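Local coordinates for CADD-like protein of unknown function (Nostoc punctiforme, PDB 3B5O), which is of unknown function but is CADD-like, belongs to a family grouped with the heme oxygenase-like proteins, and may act as an oxidoreductase, at residues A[14-19]-A[212-216]; A[45-49]-A[108-112]; A[89-95]-A[174-179]. The contacts are given in a common frame with arbitrary orientation. Where two conformers were deposited one is given. Numbering follows the deposited sequence.

Contact 1 of 3, residues A[14-19]-A[212-216]; sequences LLAQDY and RAMID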
ATOM      1  N   LEU A  14      -8.113 -13.234  -6.182  1.00 20.34           N
ATOM      2  CA  LEU A  14      -8.432 -13.400  -4.775  1.00 18.97           C
ATOM      3  C   LEU A  14      -8.673 -12.023  -4.134  1.00 19.97           C
ATOM      4  O   LEU A  14      -9.658 -11.776  -3.417  1.00 19.88           O
ATOM      5  CB  LEU A  14      -7.247 -14.089  -4.070  1.00 19.16           C
ATOM      6  CG  LEU A  14      -7.280 -14.093  -2.562  1.00 18.35           C
ATOM      7  CD1 LEU A  14      -8.466 -14.924  -2.063  1.00 20.29           C
ATOM      8  CD2 LEU A  14      -5.976 -14.591  -2.023  1.00 17.57           C
ATOM      9  N   LEU A  15      -7.738 -11.122  -4.395  0.50 20.11           N
ATOM     10  CA  LEU A  15      -7.809  -9.776  -3.878  0.50 20.21           C
ATOM     11  C   LEU A  15      -9.082  -9.081  -4.350  0.50 20.72           C
ATOM     12  O   LEU A  15      -9.791  -8.459  -3.559  0.50 21.68           O
ATOM     13  CB  LEU A  15      -6.559  -9.009  -4.331  0.50 19.98           C
ATOM     14  CG  LEU A  15      -6.529  -7.522  -4.019  0.50 19.36           C
ATOM     15  CD1 LEU A  15      -6.425  -7.327  -2.517  0.50 15.63           C
ATOM     16  CD2 LEU A  15      -5.373  -6.843  -4.755  0.50 19.49           C
ATOM     17  N   ALA A  16      -9.378  -9.203  -5.640  1.00 22.24           N
ATOM     18  CA  ALA A  16     -10.560  -8.549  -6.213  1.00 21.59           C
ATOM     19  C   ALA A  16     -11.903  -9.096  -5.694  1.00 23.22           C
ATOM     20  O   ALA A  16     -12.873  -8.359  -5.604  1.00 24.97           O
ATOM     21  CB  ALA A  16     -10.502  -8.665  -7.749  1.00 23.93           C
ATOM     22  N   GLN A  17     -11.937 -10.388  -5.370  0.50 21.95           N
ATOM     23  CA  GLN A  17     -13.172 -11.081  -4.955  0.50 23.36           C
ATOM     24  C   GLN A  17     -13.512 -10.969  -3.477  0.50 20.61           C
ATOM     25  O   GLN A  17     -14.667 -10.785  -3.112  0.50 20.91           O
ATOM     26  CB  GLN A  17     -13.066 -12.585  -5.268  0.50 24.29           C
ATOM     27  CG  GLN A  17     -13.448 -12.993  -6.658  0.50 28.97           C
ATOM     28  CD  GLN A  17     -13.467 -14.510  -6.820  0.50 28.97           C
ATOM     29  OE1 GLN A  17     -12.539 -15.081  -7.391  0.50 38.01           O
ATOM     30  NE2 GLN A  17     -14.511 -15.170  -6.298  0.50 28.31           N
ATOM     31  N   ASP A  18     -12.504 -11.126  -2.622  1.00 17.91           N
ATOM     32  CA  ASP A  18     -12.714 -11.456  -1.223  1.00 17.43           C
ATOM     33  C   ASP A  18     -12.334 -10.404  -0.196  1.00 17.90           C
ATOM     34  O   ASP A  18     -12.495 -10.656   1.002  1.00 19.24           O
ATOM     35  CB  ASP A  18     -11.971 -12.757  -0.889  1.00 16.33           C
ATOM     36  CG  ASP A  18     -12.650 -14.003  -1.455  1.00 19.13           C
ATOM     37  OD1 ASP A  18     -13.709 -13.918  -2.131  1.00 19.66           O
ATOM     38  OD2 ASP A  18     -12.067 -15.084  -1.236  1.00 20.45           O
ATOM     39  N   TYR A  19     -11.848  -9.241  -0.644  1.00 17.13           N
ATOM     40  CA  TYR A  19     -11.251  -8.246   0.273  1.00 15.40           C
ATOM     41  C   TYR A  19     -11.966  -6.900   0.172  1.00 15.30           C
ATOM     42  O   TYR A  19     -11.663  -6.103  -0.701  1.00 16.91           O
ATOM     43  CB  TYR A  19      -9.752  -8.097  -0.005  1.00 15.59           C
ATOM     44  CG  TYR A  19      -9.000  -9.250   0.565  1.00 14.87           C
ATOM     45  CD1 TYR A  19      -9.028 -10.497  -0.062  1.00 15.80           C
ATOM     46  CD2 TYR A  19      -8.386  -9.167   1.791  1.00 15.57           C
ATOM     47  CE1 TYR A  19      -8.419 -11.591   0.504  1.00 16.27           C
ATOM     48  CE2 TYR A  19      -7.757 -10.246   2.373  1.00 15.34           C
ATOM     49  CZ  TYR A  19      -7.788 -11.474   1.716  1.00 15.45           C
ATOM     50  OH  TYR A  19      -7.190 -12.562   2.262  1.00 17.16           O
ATOM     51  N   ARG A 212      -1.052 -13.586   0.976  1.00 12.97           N
ATOM     52  CA  ARG A 212      -2.248 -13.639   1.800  1.00 13.19           C
ATOM     53  C   ARG A 212      -2.037 -12.872   3.107  1.00 12.50           C
ATOM     54  O   ARG A 212      -2.899 -12.109   3.550  1.00 12.79           O
ATOM     55  CB  ARG A 212      -2.565 -15.096   2.129  1.00 14.55           C
ATOM     56  CG  ARG A 212      -3.704 -15.294   3.097  1.00 16.19           C
ATOM     57  CD  ARG A 212      -5.022 -14.939   2.481  1.00 16.08           C
ATOM     58  NE  ARG A 212      -5.445 -16.008   1.587  1.00 16.75           N
ATOM     59  CZ  ARG A 212      -6.688 -16.186   1.158  1.00 17.29           C
ATOM     60  NH1 ARG A 212      -7.662 -15.335   1.474  1.00 17.97           N
ATOM     61  NH2 ARG A 212      -6.945 -17.230   0.393  1.00 17.42           N
ATOM     62  N   ALA A 213      -0.887 -13.095   3.748  1.00 12.67           N
ATOM     63  CA  ALA A 213      -0.632 -12.473   5.040  1.00 11.75           C
ATOM     64  C   ALA A 213      -0.606 -10.955   4.900  1.00 12.84           C
ATOM     65  O   ALA A 213      -1.106 -10.224   5.760  1.00 12.95           O
ATOM     66  CB  ALA A 213       0.673 -12.968   5.649  1.00 14.03           C
HETATM   67  N   MSE A 214      -0.021 -10.476   3.815  1.00 11.89           N
HETATM   68  CA  MSE A 214       0.086  -9.036   3.606  1.00 11.40           C
HETATM   69  C   MSE A 214      -1.273  -8.398   3.368  1.00 12.14           C
HETATM   70  O   MSE A 214      -1.601  -7.372   3.962  1.00 12.48           O
HETATM   71  CB  MSE A 214       1.037  -8.752   2.452  1.00 11.92           C
HETATM   72  CG  MSE A 214       1.277  -7.297   2.189  1.00 12.83           C
HETATM   73 SE   MSE A 214       2.149  -6.404   3.667  0.75 14.61          SE
HETATM   74  CE  MSE A 214       2.854  -4.895   2.792  1.00 21.92           C
ATOM     75  N   ILE A 215      -2.064  -8.964   2.464  1.00 12.23           N
ATOM     76  CA  ILE A 215      -3.386  -8.387   2.183  1.00 12.39           C
ATOM     77  C   ILE A 215      -4.295  -8.484   3.401  1.00 12.15           C
ATOM     78  O   ILE A 215      -5.088  -7.588   3.657  1.00 12.55           O
ATOM     79  CB  ILE A 215      -4.035  -8.905   0.864  1.00 13.21           C
ATOM     80  CG1 ILE A 215      -4.391 -10.398   0.944  1.00 13.69           C
ATOM     81  CG2 ILE A 215      -3.136  -8.554  -0.330  1.00 15.47           C
ATOM     82  CD1 ILE A 215      -5.149 -10.897  -0.297  1.00 15.26           C
ATOM     83  N   ASP A 216      -4.169  -9.556   4.185  1.00 12.22           N
ATOM     84  CA  ASP A 216      -4.943  -9.681   5.421  1.00 13.65           C
ATOM     85  C   ASP A 216      -4.564  -8.564   6.389  1.00 13.49           C
ATOM     86  O   ASP A 216      -5.432  -7.947   7.006  1.00 13.39           O
ATOM     87  CB  ASP A 216      -4.735 -11.048   6.082  1.00 13.77           C
ATOM     88  CG  ASP A 216      -5.492 -12.180   5.422  1.00 18.43           C
ATOM     89  OD1 ASP A 216      -6.425 -11.925   4.663  1.00 19.19           O
ATOM     90  OD2 ASP A 216      -5.134 -13.350   5.712  1.00 18.57           O
TER
HETATM   91  O   HOH W   1     -10.315 -15.979   0.547  1.00 25.49           O
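Tyr19 is the first residue beyond the helical part of 14-19, and its m rotamer carries the ring across to the helix of 212-216. There the hydroxyl has two partners. Arg212 NH1 donates to Tyr19 OH at 2.9 Å, and Tyr19 OH donates to Asp216 OD1 at 2.6 Å. Both meet the ring at its edge. Ile215, with chi1 p and chi2 t, lays CD1 over one ring face, 3.6 Å from the Tyr19 centroid, a CH-pi contact. This packs helix 2-18 on helix 204-230 in an all-helical bundle consistent with the heme oxygenase-like fold. The two helical segments cross at -39°, with axes 11.8 Å apart. Arg212 runs t, p, p along its chain, which brings its guanidinium over Leu14: Leu14 CD2 lies 3.6 Å from Arg212 CZ. Water 1 links Arg212 NH1 to Asp18 OD2. Leu15 CD1 sits 4.1 Å from Ile215 CG2, and Leu15 also rests on Thr148 of helix 135-163.

Contact 2 of 3, residues A[45-49]-A[108-112]; sequences MQQYS and GVAVK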
HETATM    1  N   MSE A  45      -6.387  10.012   6.291  1.00 14.27           N
HETATM    2  CA  MSE A  45      -5.362  10.338   5.320  1.00 14.15           C
HETATM    3  C   MSE A  45      -3.999  10.587   5.958  1.00 15.23           C
HETATM    4  O   MSE A  45      -2.978  10.204   5.391  1.00 15.70           O
HETATM    5  CB  MSE A  45      -5.775  11.544   4.467  1.00 16.56           C
HETATM    6  CG  MSE A  45      -6.850  11.215   3.403  1.00 18.77           C
HETATM    7 SE   MSE A  45      -6.402   9.667   2.300  0.75 20.43          SE
HETATM    8  CE  MSE A  45      -4.721  10.355   1.766  1.00 17.93           C
ATOM      9  N   GLN A  46      -3.987  11.172   7.139  1.00 14.97           N
ATOM     10  CA  GLN A  46      -2.737  11.338   7.869  1.00 16.27           C
ATOM     11  C   GLN A  46      -2.121   9.984   8.189  1.00 14.58           C
ATOM     12  O   GLN A  46      -0.927   9.760   7.988  1.00 15.24           O
ATOM     13  CB  GLN A  46      -2.968  12.068   9.173  1.00 16.65           C
ATOM     14  CG  GLN A  46      -3.323  13.538   9.031  1.00 18.64           C
ATOM     15  CD  GLN A  46      -3.703  14.158  10.356  1.00 21.87           C
ATOM     16  OE1 GLN A  46      -4.311  13.519  11.213  1.00 25.28           O
ATOM     17  NE2 GLN A  46      -3.314  15.422  10.543  1.00 27.37           N
ATOM     18  N   GLN A  47      -2.927   9.082   8.724  1.00 13.48           N
ATOM     19  CA  GLN A  47      -2.432   7.729   9.015  1.00 12.07           C
ATOM     20  C   GLN A  47      -2.050   6.964   7.767  1.00 12.19           C
ATOM     21  O   GLN A  47      -1.005   6.292   7.733  1.00 13.39           O
ATOM     22  CB  GLN A  47      -3.458   6.945   9.830  1.00 13.18           C
ATOM     23  CG  GLN A  47      -3.603   7.500  11.216  1.00 13.67           C
ATOM     24  CD  GLN A  47      -2.314   7.372  12.043  1.00 13.09           C
ATOM     25  OE1 GLN A  47      -1.681   6.320  12.065  1.00 13.79           O
ATOM     26  NE2 GLN A  47      -1.922   8.466  12.720  1.00 15.52           N
ATOM     27  N   TYR A  48      -2.886   7.052   6.740  1.00 12.48           N
ATOM     28  CA  TYR A  48      -2.587   6.369   5.495  1.00 12.81           C
ATOM     29  C   TYR A  48      -1.207   6.765   4.979  1.00 12.88           C
ATOM     30  O   TYR A  48      -0.445   5.920   4.523  1.00 13.81           O
ATOM     31  CB  TYR A  48      -3.639   6.637   4.419  1.00 13.59           C
ATOM     32  CG  TYR A  48      -3.152   6.172   3.098  1.00 14.37           C
ATOM     33  CD1 TYR A  48      -3.169   4.821   2.766  1.00 16.08           C
ATOM     34  CD2 TYR A  48      -2.523   7.057   2.229  1.00 16.80           C
ATOM     35  CE1 TYR A  48      -2.615   4.399   1.553  1.00 16.94           C
ATOM     36  CE2 TYR A  48      -2.013   6.643   1.036  1.00 18.94           C
ATOM     37  CZ  TYR A  48      -2.037   5.328   0.712  1.00 17.81           C
ATOM     38  OH  TYR A  48      -1.487   4.943  -0.498  1.00 23.65           O
ATOM     39  N   SER A  49      -0.891   8.049   5.050  1.00 13.56           N
ATOM     40  CA  SER A  49       0.341   8.545   4.470  1.00 14.24           C
ATOM     41  C   SER A  49       1.603   7.865   5.003  1.00 13.71           C
ATOM     42  O   SER A  49       2.630   7.846   4.329  1.00 14.51           O
ATOM     43  CB  SER A  49       0.432  10.055   4.646  1.00 15.40           C
ATOM     44  OG  SER A  49       0.746  10.432   5.965  1.00 16.05           O
ATOM     45  N   GLY A 108      -4.699  22.074   3.835  1.00 31.41           N
ATOM     46  CA  GLY A 108      -4.144  22.513   5.106  1.00 33.90           C
ATOM     47  C   GLY A 108      -4.052  21.355   6.096  1.00 35.47           C
ATOM     48  O   GLY A 108      -4.022  21.567   7.307  1.00 37.79           O
ATOM     49  N   VAL A 109      -4.013  20.131   5.572  1.00 35.25           N
ATOM     50  CA  VAL A 109      -3.869  18.935   6.395  1.00 34.85           C
ATOM     51  C   VAL A 109      -2.395  18.596   6.379  1.00 32.91           C
ATOM     52  O   VAL A 109      -1.849  18.225   5.342  1.00 32.73           O
ATOM     53  CB  VAL A 109      -4.699  17.743   5.857  1.00 33.53           C
ATOM     54  CG1 VAL A 109      -4.363  16.445   6.614  1.00 34.23           C
ATOM     55  CG2 VAL A 109      -6.185  18.043   5.970  1.00 35.85           C
ATOM     56  N   ALA A 110      -1.763  18.768   7.532  1.00 33.02           N
ATOM     57  CA  ALA A 110      -0.363  18.422   7.715  1.00 32.09           C
ATOM     58  C   ALA A 110      -0.283  16.929   8.021  1.00 31.68           C
ATOM     59  O   ALA A 110      -1.011  16.458   8.903  1.00 31.48           O
ATOM     60  CB  ALA A 110       0.212  19.227   8.868  1.00 33.17           C
ATOM     61  N   VAL A 111       0.534  16.188   7.265  1.00 30.69           N
ATOM     62  CA  VAL A 111       0.755  14.760   7.558  1.00 30.43           C
ATOM     63  C   VAL A 111       2.197  14.397   7.898  1.00 31.28           C
ATOM     64  O   VAL A 111       2.438  13.352   8.482  1.00 29.40           O
ATOM     65  CB  VAL A 111       0.313  13.791   6.401  1.00 29.22           C
ATOM     66  CG1 VAL A 111      -1.093  14.108   5.920  1.00 32.33           C
ATOM     67  CG2 VAL A 111       1.292  13.813   5.247  1.00 28.37           C
ATOM     68  N   LYS A 112       3.140  15.261   7.534  0.50 32.11           N
ATOM     69  CA  LYS A 112       4.504  15.059   7.962  0.50 32.01           C
ATOM     70  C   LYS A 112       4.535  15.145   9.477  0.50 29.92           C
ATOM     71  O   LYS A 112       3.755  15.873  10.104  0.50 32.22           O
ATOM     72  CB  LYS A 112       5.448  16.064   7.293  0.50 33.04           C
ATOM     73  CG  LYS A 112       5.661  15.762   5.811  0.50 33.88           C
ATOM     74  CD  LYS A 112       6.484  16.839   5.106  0.50 33.51           C
TER
HETATM   75  O   HOH W   2       3.187  10.749   7.188  1.00 26.87           O
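One direct hydrogen bond joins segment 45-49 of helix 38-68 to the loop segment 108-112. Gln46 NE2 donates to Ala110 O at 3.0 Å. Ala110 points its side chain away from the helix and takes part through its carbonyl. The extended chi2 of Gln46 (t) lets the amide reach that carbonyl.

A water makes a second polar link. Water 2 donates to Ser49 OG at 2.7 Å and to Val111 O at 3.0 Å. Ser49 OG in turn donates to Gln46 O at 2.7 Å, a bond within the helix that its p rotamer permits. Val111 O is also hydrogen-bonded to Thr114 OG1.

Van der Waals contacts fill the rest. Val109 and Val111 both direct CB toward the helix. Gln46 CG lies 3.9 Å from Val109 CG1, and Gln46 CA lies 3.8 Å from Val111 CG1. The polar Ser49 OG comes within 3.4 Å of the carbon Val111 CB. Val111 also touches Ala100 and Leu103 of helix 95-107, so it is wedged between two helices.

Gly108, the first residue past helix 95-107, has positive phi and begins the loop that leads to helix 118-131. The arrangement is an interhelical connection of an all-helical bundle, packed along the side of the long helix 38-68.

Contact 3 of 3, residues A[89-95]-A[174-179]; sequences TTGGISH and YFFSKH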
ATOM      1  N   THR A  89      11.624   9.249 -11.308  1.00 26.75           N
ATOM      2  CA  THR A  89      10.835   9.629 -12.497  1.00 28.80           C
ATOM      3  C   THR A  89       9.961  10.860 -12.242  1.00 29.63           C
ATOM      4  O   THR A  89       9.134  11.225 -13.089  1.00 31.79           O
ATOM      5  CB  THR A  89       9.949   8.463 -12.968  1.00 30.32           C
ATOM      6  OG1 THR A  89       8.885   8.252 -12.033  1.00 34.66           O
ATOM      7  CG2 THR A  89      10.769   7.186 -13.121  1.00 34.21           C
ATOM      8  N   THR A  90      10.133  11.496 -11.083  1.00 27.07           N
ATOM      9  CA  THR A  90       9.341  12.650 -10.683  1.00 27.61           C
ATOM     10  C   THR A  90      10.261  13.772 -10.190  1.00 27.02           C
ATOM     11  O   THR A  90       9.996  14.425  -9.173  1.00 28.46           O
ATOM     12  CB  THR A  90       8.289  12.271  -9.623  1.00 26.10           C
ATOM     13  OG1 THR A  90       8.912  11.526  -8.572  1.00 28.07           O
ATOM     14  CG2 THR A  90       7.179  11.409 -10.245  1.00 26.37           C
ATOM     15  N   GLY A  91      11.360  13.971 -10.917  1.00 27.44           N
ATOM     16  CA  GLY A  91      12.293  15.060 -10.650  1.00 27.25           C
ATOM     17  C   GLY A  91      13.055  15.010  -9.343  1.00 27.35           C
ATOM     18  O   GLY A  91      13.550  16.033  -8.858  1.00 29.04           O
ATOM     19  N   GLY A  92      13.155  13.823  -8.747  1.00 25.33           N
ATOM     20  CA  GLY A  92      13.820  13.682  -7.454  1.00 24.03           C
ATOM     21  C   GLY A  92      12.903  13.858  -6.243  1.00 22.74           C
ATOM     22  O   GLY A  92      13.357  13.751  -5.102  1.00 22.71           O
ATOM     23  N   ILE A  93      11.619  14.133  -6.482  1.00 20.24           N
ATOM     24  CA  ILE A  93      10.647  14.293  -5.407  1.00 22.07           C
ATOM     25  C   ILE A  93       9.999  12.924  -5.157  1.00 19.69           C
ATOM     26  O   ILE A  93       9.445  12.302  -6.062  1.00 21.02           O
ATOM     27  CB  ILE A  93       9.542  15.300  -5.772  1.00 23.02           C
ATOM     28  CG1 ILE A  93      10.139  16.653  -6.187  1.00 25.03           C
ATOM     29  CG2 ILE A  93       8.589  15.481  -4.613  1.00 22.11           C
ATOM     30  CD1 ILE A  93       9.094  17.606  -6.755  1.00 26.96           C
ATOM     31  N   SER A  94      10.091  12.443  -3.928  1.00 19.15           N
ATOM     32  CA  SER A  94       9.497  11.149  -3.614  1.00 18.36           C
ATOM     33  C   SER A  94       7.985  11.149  -3.773  1.00 18.65           C
ATOM     34  O   SER A  94       7.310  12.176  -3.611  1.00 19.57           O
ATOM     35  CB  SER A  94       9.828  10.729  -2.183  1.00 18.39           C
ATOM     36  OG  SER A  94       9.149  11.526  -1.231  1.00 18.41           O
ATOM     37  N   HIS A  95       7.451   9.969  -4.055  1.00 18.54           N
ATOM     38  CA  HIS A  95       5.998   9.786  -4.078  1.00 19.80           C
ATOM     39  C   HIS A  95       5.345  10.188  -2.770  1.00 18.87           C
ATOM     40  O   HIS A  95       4.285  10.821  -2.767  1.00 20.83           O
ATOM     41  CB  HIS A  95       5.659   8.343  -4.469  1.00 21.00           C
ATOM     42  CG  HIS A  95       5.968   8.021  -5.898  1.00 23.00           C
ATOM     43  ND1 HIS A  95       5.839   6.751  -6.420  1.00 27.16           N
ATOM     44  CD2 HIS A  95       6.392   8.805  -6.917  1.00 31.22           C
ATOM     45  CE1 HIS A  95       6.170   6.769  -7.696  1.00 29.43           C
ATOM     46  NE2 HIS A  95       6.506   8.002  -8.026  1.00 32.75           N
ATOM     47  N   TYR A 174      -1.194  14.888 -10.956  1.00 37.28           N
ATOM     48  CA  TYR A 174      -0.222  14.136 -11.765  1.00 37.68           C
ATOM     49  C   TYR A 174       0.207  12.845 -11.071  1.00 38.75           C
ATOM     50  O   TYR A 174       0.266  11.783 -11.707  1.00 41.10           O
ATOM     51  CB  TYR A 174       1.040  14.959 -12.098  1.00 37.31           C
ATOM     52  CG  TYR A 174       2.100  14.110 -12.780  1.00 38.91           C
ATOM     53  CD1 TYR A 174       2.058  13.878 -14.151  1.00 39.76           C
ATOM     54  CD2 TYR A 174       3.118  13.501 -12.044  1.00 40.45           C
ATOM     55  CE1 TYR A 174       3.014  13.084 -14.780  1.00 39.33           C
ATOM     56  CE2 TYR A 174       4.073  12.700 -12.659  1.00 41.00           C
ATOM     57  CZ  TYR A 174       4.018  12.495 -14.027  1.00 41.97           C
ATOM     58  OH  TYR A 174       4.961  11.698 -14.640  1.00 42.35           O
ATOM     59  N   PHE A 175       0.541  12.944  -9.785  1.00 39.54           N
ATOM     60  CA  PHE A 175       0.827  11.759  -8.961  1.00 39.25           C
ATOM     61  C   PHE A 175      -0.251  10.685  -9.151  1.00 38.85           C
ATOM     62  O   PHE A 175       0.066   9.510  -9.362  1.00 39.62           O
ATOM     63  CB  PHE A 175       0.966  12.141  -7.473  1.00 44.17           C
ATOM     64  CG  PHE A 175       0.990  10.957  -6.526  1.00 39.90           C
ATOM     65  CD1 PHE A 175       2.068  10.076  -6.516  1.00 42.23           C
ATOM     66  CD2 PHE A 175      -0.066  10.733  -5.643  1.00 42.48           C
ATOM     67  CE1 PHE A 175       2.089   8.984  -5.647  1.00 46.97           C
ATOM     68  CE2 PHE A 175      -0.058   9.641  -4.764  1.00 43.77           C
ATOM     69  CZ  PHE A 175       1.026   8.773  -4.763  1.00 42.94           C
ATOM     70  N   PHE A 176      -1.519  11.087  -9.088  1.00 36.14           N
ATOM     71  CA  PHE A 176      -2.616  10.142  -9.274  1.00 34.29           C
ATOM     72  C   PHE A 176      -2.699   9.612 -10.711  1.00 36.36           C
ATOM     73  O   PHE A 176      -2.833   8.404 -10.930  1.00 36.41           O
ATOM     74  CB  PHE A 176      -3.947  10.789  -8.877  1.00 33.61           C
ATOM     75  CG  PHE A 176      -4.121  10.990  -7.398  1.00 30.42           C
ATOM     76  CD1 PHE A 176      -3.656  10.052  -6.481  1.00 34.64           C
ATOM     77  CD2 PHE A 176      -4.811  12.089  -6.919  1.00 30.28           C
ATOM     78  CE1 PHE A 176      -3.845  10.246  -5.107  1.00 36.97           C
ATOM     79  CE2 PHE A 176      -5.005  12.279  -5.567  1.00 30.42           C
ATOM     80  CZ  PHE A 176      -4.519  11.359  -4.658  1.00 31.82           C
ATOM     81  N   SER A 177      -2.604  10.509 -11.689  1.00 38.23           N
ATOM     82  CA  SER A 177      -2.729  10.112 -13.097  1.00 39.97           C
ATOM     83  C   SER A 177      -1.606   9.193 -13.575  1.00 40.58           C
ATOM     84  O   SER A 177      -1.854   8.280 -14.374  1.00 41.48           O
ATOM     85  CB  SER A 177      -2.826  11.346 -13.998  1.00 40.93           C
ATOM     86  OG  SER A 177      -4.069  12.002 -13.797  1.00 44.40           O
ATOM     87  N   LYS A 178      -0.382   9.404 -13.081  1.00 40.75           N
ATOM     88  CA  LYS A 178       0.750   8.555 -13.480  1.00 40.21           C
ATOM     89  C   LYS A 178       0.570   7.104 -13.041  1.00 41.68           C
ATOM     90  O   LYS A 178       1.119   6.196 -13.664  1.00 43.79           O
ATOM     91  CB  LYS A 178       2.103   9.110 -12.986  1.00 40.38           C
ATOM     92  CG  LYS A 178       2.410   8.952 -11.481  1.00 40.59           C
ATOM     93  CD  LYS A 178       3.917   9.144 -11.163  1.00 40.42           C
ATOM     94  CE  LYS A 178       4.726   7.862 -11.404  1.00 42.10           C
ATOM     95  NZ  LYS A 178       6.203   8.023 -11.149  1.00 43.74           N
ATOM     96  N   HIS A 179      -0.198   6.890 -11.976  1.00 42.32           N
ATOM     97  CA  HIS A 179      -0.453   5.548 -11.469  1.00 42.61           C
ATOM     98  C   HIS A 179      -1.755   4.941 -11.990  1.00 41.36           C
ATOM     99  O   HIS A 179      -1.864   3.721 -12.081  1.00 42.07           O
ATOM    100  CB  HIS A 179      -0.507   5.571  -9.944  1.00 44.21           C
ATOM    101  CG  HIS A 179       0.829   5.735  -9.285  1.00 47.44           C
ATOM    102  ND1 HIS A 179       1.363   6.969  -8.981  1.00 49.67           N
ATOM    103  CD2 HIS A 179       1.721   4.818  -8.842  1.00 49.37           C
ATOM    104  CE1 HIS A 179       2.537   6.806  -8.395  1.00 50.05           C
ATOM    105  NE2 HIS A 179       2.777   5.510  -8.299  1.00 50.06           N
TER
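Segment 89-95 is a loop with a type I' beta turn from Thr90 to Ile93, closed by Ile93 N to Thr90 O at 3.2 Å. Gly91 and Gly92 take its two central positions, both with positive phi. Thr90 OG1 adds a bond to Ile93 O at 2.7 Å. Ser94 is the N-cap of helix 95-107, its OG bonded to Thr97 N. Segment 174-179 is helical, and its CA nearest to the loop is that of Phe175, 7.4 Å from His95 CA.

His95 is the centre of the contact. Lys178 NZ donates to His95 NE2 at 3.1 Å, in the plane of the ring. With NE2 as acceptor, the weak bond of His95 ND1 to Glu85 OE1 fits a proton on ND1. Phe175 and His179 each turn an edge toward the His95 face in offset edge-to-face pairs. The centroids are 5.8 Å apart for Phe175 and 5.0 Å for His179. His179 ND1 donates to Phe175 O at 2.9 Å, which holds its ring in place. Lys178 NZ also lies 2.8 Å from Thr89 OG1 and 3.6 Å from Thr90 CG2. Thr90 CG2 meets the Tyr174 ring edge, 4.1 Å from Tyr174 CE2.

Together His95, Phe175 and His179 form an aromatic cluster near the protein surface, where the N-capped start of helix 95-107 meets helix 170-180.

From the N terminus, helix 2-18 enters contact 1 first. Its partner segment 212-216, on helix 204-230, follows after 192 intervening residues, so contact 1 closes a loop that holds both other contacts. Contact 2 begins on helix 38-68 and closes at the loop after helix 95-107. Contact 3 starts before that closure, at 89-95, and ends on helix 170-180. Contacts 2 and 3 therefore cross, one at each end of helix 95-107. Their centres are 18 Å apart and they do not touch. Contact 1 lies on the other side of the chain's centre, its centre about 25 Å from that of contact 2 and about 27 Å from that of contact 3. Helix 135-163 touches residues of all three contacts.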